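Local coordinates for putative periplasmic protein (Salmonella enterica subsp. enterica serovar Typhimurium, PDB 4J32), which probably acts as the periplasmic immunity protein Tai4, binding and inhibiting the peptidoglycan-hydrolysing type VI secretion effector Tae4, at residues W17-C22 with D84-R89; S11-N16 with S41-Y46; Y54-E59 with N92-R97. All blocks are in the same frame, centred on the assembly; numbering follows the deposited sequence. Where two conformers were deposited one is given.

Interaction 1. Residues W17-C22 with D84-R89; sequences WALSHC and DFIHDR
A chi1 of 167° turns the Phe85 ring away from its own amide nitrogen and out toward helix 10-26, while Cys22, at -179°, has much the same first rotation and sets its sulfur down beside that ring. The leading part of the ring is its CD2-CE2 side. Ala18 O lies at the ring edge, in its plane, 3.4 Å from Phe85 CE2, so the polarised ring C-H probably faces an oxygen that already takes the helical hydrogen bond of Cys22 N, 3.0 Å away. Ala18 CB comes alongside the same carbon, with Phe85 CE2 at 3.8 Å. One helical turn on, Cys22 CB closes on Phe85 CD2 at 3.6 Å, and Cys22 SG makes an oblique sulfur-aromatic contact, 4.9 Å from the Phe85 ring centroid and 56° off its normal.

That sulfur is also half of the disulfide with Cys82, one turn ahead of Phe85 on helix 78-86. The covalent bond and the aromatic packing thus tie the same two helices of this all-alpha immunity protein side by side. Ile60 and Ala61 from helix 51-65 and Leu91 from helix 89-96 also touch Phe85, so its ring is packed by three helices besides its own.

Next to Phe85, Ile86 was modelled in two conformers; in the one described here its CG2 branch meets Leu19 CB at 3.7 Å, and these two residues also have the nearest CA atoms of the two segments. Leu19 packs in addition on Leu19 of the second subunit, so this end of the contact borders the interface between the two copies. Helix 78-86 then gives way to a short turn, where Asp88 takes the N-cap position of helix 89-96: its OD1 accepts Leu91 N, and its OD2 is bonded to Tyr64 OH.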
# COMPACT_ATOMS: atom_id res chain seq x y z
N TRP B 17 -0.14 10.79 -2.40
CA TRP B 17 1.28 10.89 -2.12
C TRP B 17 1.61 10.36 -0.74
O TRP B 17 2.54 9.58 -0.57
CB TRP B 17 1.80 12.35 -2.28
CG TRP B 17 3.31 12.38 -2.34
CD1 TRP B 17 4.07 12.37 -3.47
CD2 TRP B 17 4.23 12.39 -1.24
NE1 TRP B 17 5.40 12.37 -3.15
CE2 TRP B 17 5.54 12.38 -1.79
CE3 TRP B 17 4.08 12.42 0.16
CZ2 TRP B 17 6.70 12.40 -0.99
CZ3 TRP B 17 5.22 12.43 0.96
CH2 TRP B 17 6.53 12.43 0.38
N ALA B 18 0.86 10.80 0.27
CA ALA B 18 1.12 10.36 1.64
C ALA B 18 1.11 8.82 1.74
O ALA B 18 2.03 8.20 2.33
CB ALA B 18 0.07 10.99 2.59
N LEU B 19 0.08 8.20 1.17
CA LEU B 19 -0.05 6.75 1.24
C LEU B 19 1.10 6.02 0.52
O LEU B 19 1.75 5.13 1.11
CB LEU B 19 -1.41 6.32 0.68
CG LEU B 19 -1.65 4.80 0.57
CD1 LEU B 19 -1.43 4.09 1.96
CD2 LEU B 19 -3.07 4.59 0.04
N SER B 20 1.37 6.41 -0.73
CA SER B 20 2.42 5.74 -1.50
C SER B 20 3.79 5.96 -0.89
O SER B 20 4.59 5.01 -0.84
CB SER B 20 2.40 6.10 -2.99
OG SER B 20 2.24 7.49 -3.17
N HIS B 21 4.06 7.17 -0.40
CA HIS B 21 5.33 7.44 0.26
C HIS B 21 5.51 6.56 1.51
O HIS B 21 6.59 6.00 1.73
CB HIS B 21 5.47 8.92 0.64
CG HIS B 21 6.75 9.24 1.33
ND1 HIS B 21 7.96 9.23 0.68
CD2 HIS B 21 7.01 9.55 2.62
CE1 HIS B 21 8.92 9.54 1.54
NE2 HIS B 21 8.36 9.71 2.73
N CYS B 22 4.45 6.46 2.31
CA CYS B 22 4.54 5.64 3.52
C CYS B 22 4.84 4.17 3.17
O CYS B 22 5.66 3.51 3.82
CB CYS B 22 3.25 5.75 4.31
SG CYS B 22 3.27 4.80 5.85
N ASP B 84 -3.09 3.25 9.03
CA ASP B 84 -3.35 4.10 10.20
C ASP B 84 -2.88 5.53 9.90
O ASP B 84 -3.54 6.52 10.27
CB ASP B 84 -2.64 3.55 11.45
CG ASP B 84 -3.34 2.31 12.03
OD1 ASP B 84 -4.49 1.98 11.60
OD2 ASP B 84 -2.76 1.70 12.97
N PHE B 85 -1.71 5.64 9.28
CA PHE B 85 -1.13 6.96 8.95
C PHE B 85 -2.09 7.80 8.13
O PHE B 85 -2.27 8.99 8.41
CB PHE B 85 0.18 6.77 8.19
CG PHE B 85 0.72 8.03 7.52
CD1 PHE B 85 0.86 9.22 8.25
CD2 PHE B 85 1.13 8.00 6.18
CE1 PHE B 85 1.38 10.40 7.62
CE2 PHE B 85 1.66 9.16 5.55
CZ PHE B 85 1.78 10.35 6.28
N ILE B 86 -2.73 7.21 7.11
CA ILE B 86 -3.53 8.04 6.21
C ILE B 86 -4.83 8.54 6.85
O ILE B 86 -5.49 9.43 6.30
CB ILE B 86 -3.74 7.41 4.81
CG1 ILE B 86 -4.47 6.06 4.90
CG2 ILE B 86 -2.39 7.28 4.11
CD1 ILE B 86 -5.09 5.59 3.58
N HIS B 87 -5.14 8.02 8.04
CA HIS B 87 -6.26 8.53 8.86
C HIS B 87 -5.84 9.57 9.90
O HIS B 87 -6.67 10.07 10.68
CB HIS B 87 -6.97 7.36 9.56
CG HIS B 87 -7.66 6.43 8.59
ND1 HIS B 87 -7.01 5.40 7.97
CD2 HIS B 87 -8.95 6.39 8.16
CE1 HIS B 87 -7.86 4.76 7.18
NE2 HIS B 87 -9.04 5.34 7.27
N ASP B 88 -4.55 9.88 9.93
CA ASP B 88 -3.99 10.78 10.96
C ASP B 88 -4.57 12.19 10.85
O ASP B 88 -4.61 12.77 9.77
CB ASP B 88 -2.46 10.76 10.88
CG ASP B 88 -1.81 11.66 11.90
OD1 ASP B 88 -1.64 12.84 11.57
OD2 ASP B 88 -1.47 11.20 13.02
N ARG B 89 -5.03 12.72 11.98
CA ARG B 89 -5.65 14.04 12.02
C ARG B 89 -4.66 15.15 11.64
O ARG B 89 -5.02 16.07 10.90
CB ARG B 89 -6.25 14.31 13.41
CG ARG B 89 -7.11 15.56 13.47
CD ARG B 89 -7.59 15.89 14.89
NE ARG B 89 -6.64 16.72 15.63
CZ ARG B 89 -6.32 17.99 15.33
NH1 ARG B 89 -6.88 18.62 14.29
NH2 ARG B 89 -5.43 18.64 16.07

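Interaction 2. Residues S11-N16 with S41-Y46; sequences SELLKN and SAYLEY
Asn16, which lies against Tyr43, is tied into its own helix by a 2.8 Å hydrogen bond from Asn16 N to Glu12 O. The setting is an antiparallel helical hairpin: helices 10-26 and 30-46 follow each other in the chain, and their short segments run at 154° with the axes 8.8 Å apart. Across the hairpin Asn16 CB stands 3.5 Å from the Tyr43 ring centroid and only 8° off the normal, a well-centred CH-pi contact. The amide, its plane 61° from that of the ring, lowers Asn16 ND2 over the rim of the same face, 3.6 Å from Tyr43 CE1, and turns OD1 away from the ring to a hydrogen bond with a bound 2-ethoxyethanol.

Leu13 serves a different part of the same tyrosine. Its CD2 comes in at the ring edge, 3.7 Å from Tyr43 CD1, and its other methyl reaches the next turn, where Leu13 CD1 lies 3.6 Å from Tyr46 CB. The Tyr46 ring leads away from this pairing toward the effector: its OH is hydrogen-bonded to Arg137 of the Tae4 chain. Tyr43 also packs on Ile83 of the second copy of Tai4. Leu13 CD1 finally sits 3.5 Å from Tyr46 O, a carbonyl that accepts a hydrogen bond from Gln10 NE2.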
# COMPACT_ATOMS: atom_id res chain seq x y z
N SER B 11 -5.93 18.20 -3.01
CA SER B 11 -5.92 17.51 -1.71
C SER B 11 -5.83 15.98 -1.85
O SER B 11 -5.09 15.31 -1.10
CB SER B 11 -7.13 17.91 -0.86
OG SER B 11 -8.33 17.40 -1.40
N GLU B 12 -6.55 15.42 -2.83
CA GLU B 12 -6.52 13.99 -3.12
C GLU B 12 -5.13 13.57 -3.56
O GLU B 12 -4.62 12.52 -3.14
CB GLU B 12 -7.53 13.65 -4.23
CG GLU B 12 -8.98 13.65 -3.75
CD GLU B 12 -10.03 13.55 -4.87
OE1 GLU B 12 -9.76 13.84 -6.06
OE2 GLU B 12 -11.17 13.16 -4.52
N LEU B 13 -4.48 14.38 -4.38
CA LEU B 13 -3.08 14.06 -4.79
C LEU B 13 -2.16 13.96 -3.57
O LEU B 13 -1.30 13.09 -3.49
CB LEU B 13 -2.52 15.09 -5.77
CG LEU B 13 -3.08 15.16 -7.19
CD1 LEU B 13 -2.56 16.42 -7.89
CD2 LEU B 13 -2.69 13.90 -7.99
N LEU B 14 -2.33 14.88 -2.62
CA LEU B 14 -1.44 14.92 -1.44
C LEU B 14 -1.70 13.71 -0.53
O LEU B 14 -0.76 13.14 0.02
CB LEU B 14 -1.62 16.23 -0.67
CG LEU B 14 -1.03 17.44 -1.42
CD1 LEU B 14 -1.54 18.75 -0.80
CD2 LEU B 14 0.48 17.40 -1.40
N LYS B 15 -2.95 13.33 -0.39
CA LYS B 15 -3.30 12.12 0.36
C LYS B 15 -2.78 10.87 -0.37
O LYS B 15 -2.27 9.95 0.26
CB LYS B 15 -4.82 12.05 0.57
CG LYS B 15 -5.34 13.12 1.55
CD LYS B 15 -6.84 13.34 1.41
CE LYS B 15 -7.31 14.47 2.35
NZ LYS B 15 -8.79 14.64 2.34
N ASN B 16 -2.84 10.87 -1.70
CA ASN B 16 -2.31 9.73 -2.49
C ASN B 16 -0.81 9.63 -2.34
O ASN B 16 -0.27 8.52 -2.21
CB ASN B 16 -2.69 9.84 -3.97
CG ASN B 16 -4.18 9.66 -4.23
OD1 ASN B 16 -4.96 9.29 -3.36
ND2 ASN B 16 -4.58 9.94 -5.47
N SER B 41 5.89 9.71 -6.96
CA SER B 41 6.43 10.79 -7.80
C SER B 41 5.36 11.27 -8.82
O SER B 41 5.34 12.45 -9.20
CB SER B 41 7.74 10.38 -8.49
OG SER B 41 7.51 9.52 -9.59
N ALA B 42 4.47 10.37 -9.23
CA ALA B 42 3.39 10.72 -10.16
C ALA B 42 2.45 11.74 -9.50
O ALA B 42 2.03 12.73 -10.13
CB ALA B 42 2.62 9.47 -10.59
N TYR B 43 2.12 11.52 -8.23
CA TYR B 43 1.25 12.49 -7.52
C TYR B 43 1.94 13.83 -7.27
O TYR B 43 1.29 14.88 -7.33
CB TYR B 43 0.70 11.89 -6.22
CG TYR B 43 -0.06 10.62 -6.51
CD1 TYR B 43 -1.10 10.62 -7.45
CD2 TYR B 43 0.30 9.41 -5.90
CE1 TYR B 43 -1.81 9.45 -7.77
CE2 TYR B 43 -0.40 8.22 -6.20
CZ TYR B 43 -1.45 8.26 -7.13
OH TYR B 43 -2.12 7.12 -7.47
N LEU B 44 3.24 13.79 -6.98
CA LEU B 44 4.03 15.03 -6.86
C LEU B 44 4.04 15.84 -8.16
O LEU B 44 3.96 17.08 -8.11
CB LEU B 44 5.47 14.75 -6.34
CG LEU B 44 6.42 15.94 -6.14
CD1 LEU B 44 7.36 15.64 -4.98
CD2 LEU B 44 7.17 16.24 -7.41
N GLU B 45 4.14 15.17 -9.32
CA GLU B 45 4.19 15.85 -10.62
C GLU B 45 2.99 16.79 -10.78
O GLU B 45 3.14 17.91 -11.30
CB GLU B 45 4.23 14.85 -11.79
CG GLU B 45 3.87 15.42 -13.20
CD GLU B 45 4.91 16.40 -13.78
OE1 GLU B 45 6.12 16.28 -13.43
OE2 GLU B 45 4.53 17.28 -14.60
N TYR B 46 1.82 16.31 -10.38
CA TYR B 46 0.56 17.06 -10.62
C TYR B 46 0.19 18.04 -9.50
O TYR B 46 -0.76 18.84 -9.64
CB TYR B 46 -0.58 16.07 -10.89
CG TYR B 46 -0.45 15.37 -12.23
CD1 TYR B 46 -0.78 16.02 -13.42
CD2 TYR B 46 0.03 14.07 -12.31
CE1 TYR B 46 -0.67 15.37 -14.68
CE2 TYR B 46 0.16 13.41 -13.57
CZ TYR B 46 -0.20 14.07 -14.73
OH TYR B 46 -0.11 13.42 -15.96

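Interaction 3. Residues Y54-E59 with N92-R97; sequences YHEIDE and NELIKR
Leu94 reaches straight at helix 51-65 and sets one methyl, CD2, between the flanks of two consecutive residues, Glu56 and Ile57. Its CG is anti to the backbone N (chi1 175°), a rotation that extends the branch out from helix 89-96. On one flank Leu94 CD2 lies 3.8 Å from Glu56 CG, and the other methyl is nearly as close, with Leu94 CD1 3.9 Å from that same carbon. The glutamate therefore meets the leucine with the aliphatic part of its chain, which bends at chi2 (59°). On the other flank, Ile57 CG1 approaches Leu94 CD2 to 3.8 Å. Seen from CD2, the directions to Glu56 CG and to Ile57 CG1 open about 107° apart, so the methyl sits in the angle between the two chains. No hydrogen bond joins the two segments.

Arg97 and the Glu56 carboxylate lie beside this apolar patch. The guanidinium of Arg97 has one face over Leu94 CA, near its rim, but Arg97 NH2 remains 6.2 Å from Glu56 OE2, so any attraction between the two charges acts only at long range. Ile57 also packs inward on Trp17 and Ala18 of helix 10-26, while His55, next to Glu56 in the chain, offers its NE2 to Asn47 of the Tae4 chain. This is helix-on-helix packing in a small all-alpha protein, with Leu94 joining the last helix, 89-96, to the partly buried flank of helix 51-65.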
# COMPACT_ATOMS: atom_id res chain seq x y z
N TYR B 54 5.71 18.00 1.09
CA TYR B 54 5.98 16.56 1.04
C TYR B 54 6.99 16.14 2.12
O TYR B 54 6.85 15.05 2.70
CB TYR B 54 6.48 16.17 -0.36
CG TYR B 54 5.55 16.63 -1.45
CD1 TYR B 54 4.49 15.81 -1.88
CD2 TYR B 54 5.73 17.87 -2.07
CE1 TYR B 54 3.62 16.21 -2.90
CE2 TYR B 54 4.85 18.30 -3.10
CZ TYR B 54 3.82 17.47 -3.50
OH TYR B 54 2.97 17.87 -4.50
N HIS B 55 7.98 16.99 2.38
CA HIS B 55 8.91 16.77 3.49
C HIS B 55 8.16 16.70 4.83
O HIS B 55 8.51 15.89 5.70
CB HIS B 55 9.98 17.87 3.60
CG HIS B 55 10.87 18.00 2.40
ND1 HIS B 55 11.77 19.04 2.27
CD2 HIS B 55 10.97 17.27 1.26
CE1 HIS B 55 12.41 18.92 1.11
NE2 HIS B 55 11.93 17.86 0.48
N GLU B 56 7.15 17.56 5.00
CA GLU B 56 6.37 17.53 6.25
C GLU B 56 5.45 16.29 6.33
O GLU B 56 5.28 15.72 7.40
CB GLU B 56 5.53 18.81 6.39
CG GLU B 56 4.98 19.02 7.82
CD GLU B 56 6.03 19.12 8.93
OE1 GLU B 56 7.25 19.27 8.67
OE2 GLU B 56 5.61 19.08 10.11
N ILE B 57 4.84 15.92 5.21
CA ILE B 57 4.08 14.66 5.14
C ILE B 57 4.99 13.48 5.56
O ILE B 57 4.59 12.63 6.37
CB ILE B 57 3.47 14.42 3.75
CG1 ILE B 57 2.41 15.50 3.49
CG2 ILE B 57 2.83 13.01 3.67
CD1 ILE B 57 1.83 15.54 2.04
N ASP B 58 6.20 13.46 5.03
CA ASP B 58 7.22 12.48 5.47
C ASP B 58 7.50 12.51 6.97
O ASP B 58 7.63 11.44 7.58
CB ASP B 58 8.53 12.67 4.69
CG ASP B 58 9.66 11.77 5.20
OD1 ASP B 58 9.64 10.55 4.89
OD2 ASP B 58 10.57 12.29 5.88
N GLU B 59 7.61 13.70 7.57
CA GLU B 59 7.82 13.80 9.03
C GLU B 59 6.73 13.07 9.80
O GLU B 59 6.99 12.39 10.81
CB GLU B 59 7.90 15.27 9.49
CG GLU B 59 9.17 16.00 9.07
CD GLU B 59 10.42 15.42 9.71
OE1 GLU B 59 11.49 15.46 9.07
OE2 GLU B 59 10.34 14.94 10.86
N ASN B 92 -4.21 15.25 7.89
CA ASN B 92 -5.32 15.80 7.17
C ASN B 92 -5.43 17.34 7.39
O ASN B 92 -5.74 18.07 6.45
CB ASN B 92 -6.55 14.90 7.37
CG ASN B 92 -6.41 13.55 6.59
OD1 ASN B 92 -6.63 13.51 5.38
ND2 ASN B 92 -6.01 12.45 7.29
N GLU B 93 -5.10 17.82 8.60
CA GLU B 93 -5.06 19.26 8.88
C GLU B 93 -3.96 19.98 8.11
O GLU B 93 -4.17 21.07 7.60
CB GLU B 93 -4.95 19.53 10.39
CG GLU B 93 -6.18 19.07 11.17
CD GLU B 93 -7.50 19.61 10.60
OE1 GLU B 93 -7.63 20.84 10.37
OE2 GLU B 93 -8.42 18.78 10.37
N LEU B 94 -2.78 19.35 8.03
CA LEU B 94 -1.67 19.88 7.24
C LEU B 94 -2.09 20.14 5.78
O LEU B 94 -1.79 21.19 5.20
CB LEU B 94 -0.50 18.88 7.24
CG LEU B 94 0.72 19.17 6.37
CD1 LEU B 94 1.49 20.43 6.90
CD2 LEU B 94 1.65 17.97 6.31
N ILE B 95 -2.76 19.16 5.21
CA ILE B 95 -3.20 19.26 3.82
C ILE B 95 -4.28 20.33 3.67
O ILE B 95 -4.28 21.10 2.70
CB ILE B 95 -3.64 17.87 3.29
CG1 ILE B 95 -2.40 16.97 3.17
CG2 ILE B 95 -4.38 17.98 1.91
CD1 ILE B 95 -2.68 15.49 3.01
N LYS B 96 -5.20 20.39 4.62
CA LYS B 96 -6.29 21.36 4.55
C LYS B 96 -5.80 22.80 4.74
O LYS B 96 -6.39 23.74 4.15
CB LYS B 96 -7.38 21.01 5.57
CG LYS B 96 -8.69 21.79 5.39
CD LYS B 96 -9.58 21.70 6.62
CE LYS B 96 -9.97 20.26 6.94
NZ LYS B 96 -10.71 20.24 8.24
N ARG B 97 -4.74 22.96 5.55
CA ARG B 97 -4.10 24.26 5.87
C ARG B 97 -3.31 24.84 4.74
O ARG B 97 -2.90 25.99 4.83
CB ARG B 97 -3.01 24.09 6.97
CG ARG B 97 -3.41 24.21 8.37
CD ARG B 97 -2.22 24.65 9.26
NE ARG B 97 -1.10 23.70 9.35
CZ ARG B 97 -1.10 22.57 10.04
NH1 ARG B 97 -2.18 22.17 10.72
NH2 ARG B 97 -0.01 21.81 10.05

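Overall arrangement
Helix 10-26 serves both interaction 1 and interaction 2, pairing with helix 78-86 through one part and with helix 30-46 through another, while interaction 3 joins helices 51-65 and 89-96. Interactions 1 and 2 are buried, each built round one aromatic ring, and both reach the second subunit; interaction 3 is only partly buried, is purely aliphatic and buries the least area. Only interaction 1 includes half of a disulfide. The three interlock: between interactions 1 and 3 hydrogen bonds join His21 NE2 to Asp58 OD1 and Asn92 ND2 to Ile86 O, Trp17 N packs on the Tyr43 ring between 1 and 2, and Leu14 touches Tyr54 between 2 and 3.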